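Local atomic coordinates of type 3 secretion system translocon protein SctE (Shigella flexneri, PDB entry 3U0C), a protein that inserts with its partner IpaC into the host-cell membrane, forming the pore through which type III secretion effectors enter the cytosol. Residues A50-L61 with L70-K81. Sequence-based numbering, arbitrary orientation.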
loop_
_atom_site.group_PDB
_atom_site.type_symbol
_atom_site.label_atom_id
_atom_site.label_comp_id
_atom_site.label_asym_id
_atom_site.label_seq_id
_atom_site.Cartn_x
_atom_site.Cartn_y
_atom_site.Cartn_z
ATOM N N ALA A 50 24.725 31.043 5.636
ATOM C CA ALA A 50 26.129 30.691 5.402
ATOM C C ALA A 50 26.643 31.148 4.044
ATOM O O ALA A 50 27.787 31.644 3.919
ATOM C CB ALA A 50 26.338 29.194 5.554
ATOM N N SER A 51 25.803 30.963 3.031
ATOM C CA SER A 51 26.164 31.289 1.662
ATOM C C SER A 51 26.434 32.776 1.479
ATOM O O SER A 51 27.403 33.148 0.833
ATOM C CB SER A 51 25.067 30.837 0.702
ATOM O OG SER A 51 25.384 31.155 -0.638
ATOM N N SER A 52 25.571 33.618 2.037
ATOM C CA SER A 52 25.736 35.052 1.876
ATOM C C SER A 52 26.958 35.513 2.659
ATOM O O SER A 52 27.773 36.282 2.153
ATOM C CB SER A 52 24.481 35.818 2.295
ATOM O OG SER A 52 24.338 35.857 3.698
ATOM N N GLN A 53 27.106 35.014 3.882
ATOM C CA GLN A 53 28.295 35.322 4.657
ATOM C C GLN A 53 29.573 34.933 3.909
ATOM O O GLN A 53 30.528 35.705 3.855
ATOM C CB GLN A 53 28.256 34.670 6.035
ATOM C CG GLN A 53 27.121 35.145 6.919
ATOM C CD GLN A 53 27.226 36.613 7.296
ATOM O OE1 GLN A 53 27.716 36.949 8.374
ATOM N NE2 GLN A 53 26.736 37.492 6.424
ATOM N N LEU A 54 29.579 33.735 3.336
ATOM C CA LEU A 54 30.707 33.255 2.547
ATOM C C LEU A 54 31.017 34.190 1.370
ATOM O O LEU A 54 32.182 34.463 1.082
ATOM C CB LEU A 54 30.458 31.825 2.056
ATOM C CG LEU A 54 31.582 31.194 1.240
ATOM C CD1 LEU A 54 32.855 31.140 2.071
ATOM C CD2 LEU A 54 31.199 29.805 0.742
ATOM N N THR A 55 29.975 34.674 0.703
ATOM C CA THR A 55 30.151 35.614 -0.393
ATOM C C THR A 55 30.846 36.886 0.107
ATOM O O THR A 55 31.730 37.432 -0.555
ATOM C CB THR A 55 28.812 35.990 -1.059
ATOM O OG1 THR A 55 28.009 34.820 -1.245
ATOM C CG2 THR A 55 29.047 36.628 -2.420
ATOM N N LEU A 56 30.447 37.342 1.287
ATOM C CA LEU A 56 31.030 38.533 1.861
ATOM C C LEU A 56 32.487 38.275 2.198
ATOM O O LEU A 56 33.349 39.120 1.957
ATOM C CB LEU A 56 30.259 38.963 3.103
ATOM C CG LEU A 56 28.839 39.435 2.774
ATOM C CD1 LEU A 56 27.988 39.543 4.033
ATOM C CD2 LEU A 56 28.862 40.759 1.996
ATOM N N LEU A 57 32.757 37.097 2.739
ATOM C CA LEU A 57 34.108 36.750 3.156
ATOM C C LEU A 57 35.086 36.725 1.988
ATOM O O LEU A 57 36.134 37.375 2.024
ATOM C CB LEU A 57 34.113 35.406 3.881
ATOM C CG LEU A 57 35.482 34.858 4.268
ATOM C CD1 LEU A 57 36.299 35.916 4.987
ATOM C CD2 LEU A 57 35.305 33.615 5.141
ATOM N N ILE A 58 34.746 35.974 0.952
ATOM C CA ILE A 58 35.632 35.866 -0.184
ATOM C C ILE A 58 35.757 37.229 -0.887
ATOM O O ILE A 58 36.832 37.591 -1.357
ATOM C CB ILE A 58 35.201 34.768 -1.158
ATOM C CG1 ILE A 58 36.315 34.510 -2.172
ATOM C CG2 ILE A 58 33.884 35.140 -1.845
ATOM C CD1 ILE A 58 37.677 34.280 -1.552
ATOM N N GLY A 59 34.653 37.973 -0.928
ATOM C CA GLY A 59 34.662 39.330 -1.437
ATOM C C GLY A 59 35.674 40.173 -0.685
ATOM O O GLY A 59 36.518 40.828 -1.291
ATOM N N ASN A 60 35.598 40.130 0.640
ATOM C CA ASN A 60 36.513 40.856 1.512
ATOM C C ASN A 60 37.974 40.451 1.311
ATOM O O ASN A 60 38.851 41.307 1.186
ATOM C CB ASN A 60 36.111 40.650 2.977
ATOM C CG ASN A 60 36.606 41.765 3.887
ATOM O OD1 ASN A 60 37.707 42.295 3.708
ATOM N ND2 ASN A 60 35.783 42.139 4.864
ATOM N N LEU A 61 38.235 39.148 1.292
ATOM C CA LEU A 61 39.584 38.642 1.086
ATOM C C LEU A 61 40.136 39.133 -0.254
ATOM O O LEU A 61 41.266 39.589 -0.335
ATOM C CB LEU A 61 39.637 37.105 1.171
ATOM C CG LEU A 61 39.358 36.425 2.524
ATOM C CD1 LEU A 61 39.327 34.904 2.421
ATOM C CD2 LEU A 61 40.361 36.837 3.576
ATOM N N LEU A 70 43.657 33.952 -5.418
ATOM C CA LEU A 70 42.576 33.260 -4.720
ATOM C C LEU A 70 41.622 32.561 -5.676
ATOM O O LEU A 70 40.548 32.108 -5.280
ATOM C CB LEU A 70 41.790 34.250 -3.859
ATOM C CG LEU A 70 42.524 34.755 -2.621
ATOM C CD1 LEU A 70 41.745 35.873 -1.967
ATOM C CD2 LEU A 70 42.743 33.589 -1.675
ATOM N N THR A 71 42.023 32.474 -6.932
ATOM C CA THR A 71 41.192 31.878 -7.960
ATOM C C THR A 71 40.713 30.468 -7.568
ATOM O O THR A 71 39.573 30.085 -7.833
ATOM C CB THR A 71 41.946 31.852 -9.298
ATOM O OG1 THR A 71 43.315 31.500 -9.063
ATOM C CG2 THR A 71 41.932 33.243 -9.952
ATOM N N ALA A 72 41.596 29.710 -6.931
ATOM C CA ALA A 72 41.335 28.320 -6.587
ATOM C C ALA A 72 40.260 28.228 -5.523
ATOM O O ALA A 72 39.337 27.414 -5.607
ATOM C CB ALA A 72 42.593 27.678 -6.073
ATOM N N LEU A 73 40.407 29.061 -4.496
ATOM C CA LEU A 73 39.406 29.147 -3.446
ATOM C C LEU A 73 38.072 29.619 -4.046
ATOM O O LEU A 73 37.019 29.039 -3.777
ATOM C CB LEU A 73 39.901 30.067 -2.332
ATOM C CG LEU A 73 39.053 30.281 -1.080
ATOM C CD1 LEU A 73 38.687 28.969 -0.422
ATOM C CD2 LEU A 73 39.795 31.211 -0.106
ATOM N N THR A 74 38.136 30.650 -4.886
ATOM C CA THR A 74 36.959 31.184 -5.565
ATOM C C THR A 74 36.194 30.075 -6.294
ATOM O O THR A 74 34.962 30.018 -6.297
ATOM C CB THR A 74 37.367 32.257 -6.590
ATOM O OG1 THR A 74 37.811 33.428 -5.895
ATOM C CG2 THR A 74 36.198 32.636 -7.469
ATOM N N ASN A 75 36.956 29.204 -6.931
ATOM C CA ASN A 75 36.400 28.116 -7.689
ATOM C C ASN A 75 35.798 27.080 -6.759
ATOM O O ASN A 75 34.719 26.564 -7.014
ATOM C CB ASN A 75 37.480 27.490 -8.562
ATOM C CG ASN A 75 37.788 28.328 -9.779
ATOM O OD1 ASN A 75 36.969 29.150 -10.203
ATOM N ND2 ASN A 75 38.969 28.129 -10.357
ATOM N N LYS A 76 36.502 26.780 -5.677
ATOM C CA LYS A 76 35.961 25.867 -4.690
ATOM C C LYS A 76 34.640 26.377 -4.125
ATOM O O LYS A 76 33.694 25.602 -3.954
ATOM C CB LYS A 76 36.979 25.600 -3.589
ATOM C CG LYS A 76 38.160 24.810 -4.096
ATOM C CD LYS A 76 39.149 24.515 -2.999
ATOM C CE LYS A 76 40.194 23.559 -3.509
ATOM N NZ LYS A 76 41.240 23.350 -2.494
ATOM N N ILE A 77 34.574 27.684 -3.864
ATOM C CA ILE A 77 33.360 28.302 -3.341
ATOM C C ILE A 77 32.177 28.167 -4.303
ATOM O O ILE A 77 31.055 27.928 -3.876
ATOM C CB ILE A 77 33.579 29.776 -2.992
ATOM C CG1 ILE A 77 34.502 29.896 -1.772
ATOM C CG2 ILE A 77 32.253 30.470 -2.752
ATOM C CD1 ILE A 77 35.019 31.292 -1.528
ATOM N N THR A 78 32.428 28.324 -5.596
ATOM C CA THR A 78 31.387 28.131 -6.594
ATOM C C THR A 78 30.823 26.698 -6.529
ATOM O O THR A 78 29.604 26.497 -6.551
ATOM C CB THR A 78 31.909 28.419 -8.014
ATOM O OG1 THR A 78 32.463 29.741 -8.072
ATOM C CG2 THR A 78 30.780 28.313 -9.025
ATOM N N ALA A 79 31.714 25.713 -6.433
ATOM C CA ALA A 79 31.312 24.313 -6.351
ATOM C C ALA A 79 30.431 24.087 -5.132
ATOM O O ALA A 79 29.350 23.498 -5.224
ATOM C CB ALA A 79 32.536 23.414 -6.288
ATOM N N TRP A 80 30.908 24.577 -3.992
ATOM C CA TRP A 80 30.186 24.479 -2.735
ATOM C C TRP A 80 28.771 25.026 -2.863
ATOM O O TRP A 80 27.820 24.399 -2.420
ATOM C CB TRP A 80 30.940 25.239 -1.644
ATOM C CG TRP A 80 30.289 25.177 -0.309
ATOM C CD1 TRP A 80 30.548 24.283 0.683
ATOM C CD2 TRP A 80 29.272 26.050 0.196
ATOM N NE1 TRP A 80 29.752 24.538 1.769
ATOM C CE2 TRP A 80 28.964 25.622 1.496
ATOM C CE3 TRP A 80 28.588 27.145 -0.335
ATOM C CZ2 TRP A 80 28.003 26.252 2.281
ATOM C CZ3 TRP A 80 27.635 27.768 0.445
ATOM C CH2 TRP A 80 27.353 27.323 1.739
ATOM N N LYS A 81 28.655 26.210 -3.454
ATOM C CA LYS A 81 27.371 26.872 -3.650
ATOM C C LYS A 81 26.464 25.971 -4.460
ATOM O O LYS A 81 25.308 25.772 -4.117
ATOM C CB LYS A 81 27.554 28.204 -4.385
ATOM C CG LYS A 81 27.988 29.381 -3.501
ATOM C CD LYS A 81 28.422 30.570 -4.361
ATOM C CE LYS A 81 28.080 31.891 -3.704
ATOM N NZ LYS A 81 28.287 31.801 -2.237
#
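Ile77 points its CD1 methyl at the branch point of Ile58 in the middle of an antiparallel helical hairpin, in which helix 50-65 folds back along the start of helix 71-141 at one end of the translocator's N-terminal coiled-coil region. The axes of the two segments approach to 11.2 Å and run at 169°; branched aliphatic side chains, bulky close to the backbone, fill much of the gap, and Trp80 lies at one end. Ile77 CD1 sits 3.5 Å from Ile58 CB and equally near CG1. Ile58 CG1 stands anti to the backbone N (chi1 -168°), and from it CD1 extends to Leu73 CD2, the two side chains sliding past each other in opposite directions.

One turn away, Leu54 CD2 packs 3.7 Å from Ile77 CG2 and makes a CH-pi contact over the flat face that Trp80 offers, offset toward the rim. The broad indole also reaches Ser51, its CZ3 lying 4.0 Å from Ser51 CB. At the other end Leu70, the N-cap residue, sets CD1 against Leu61 CB and also touches Ile62 and Leu65.

The long, flexible chain of Lys81, bent at chi3 and chi4, lets NZ hydrogen-bond Thr55 OG1 at 3.2 Å, and Ser51 OG weakly. Thr55 suits this post because its hydroxyl can accept from the lysine while donating to Ser51 O, 2.7 Å from OG1; that carbonyl takes Thr55 OG1 and Thr55 N from opposite faces of its plane.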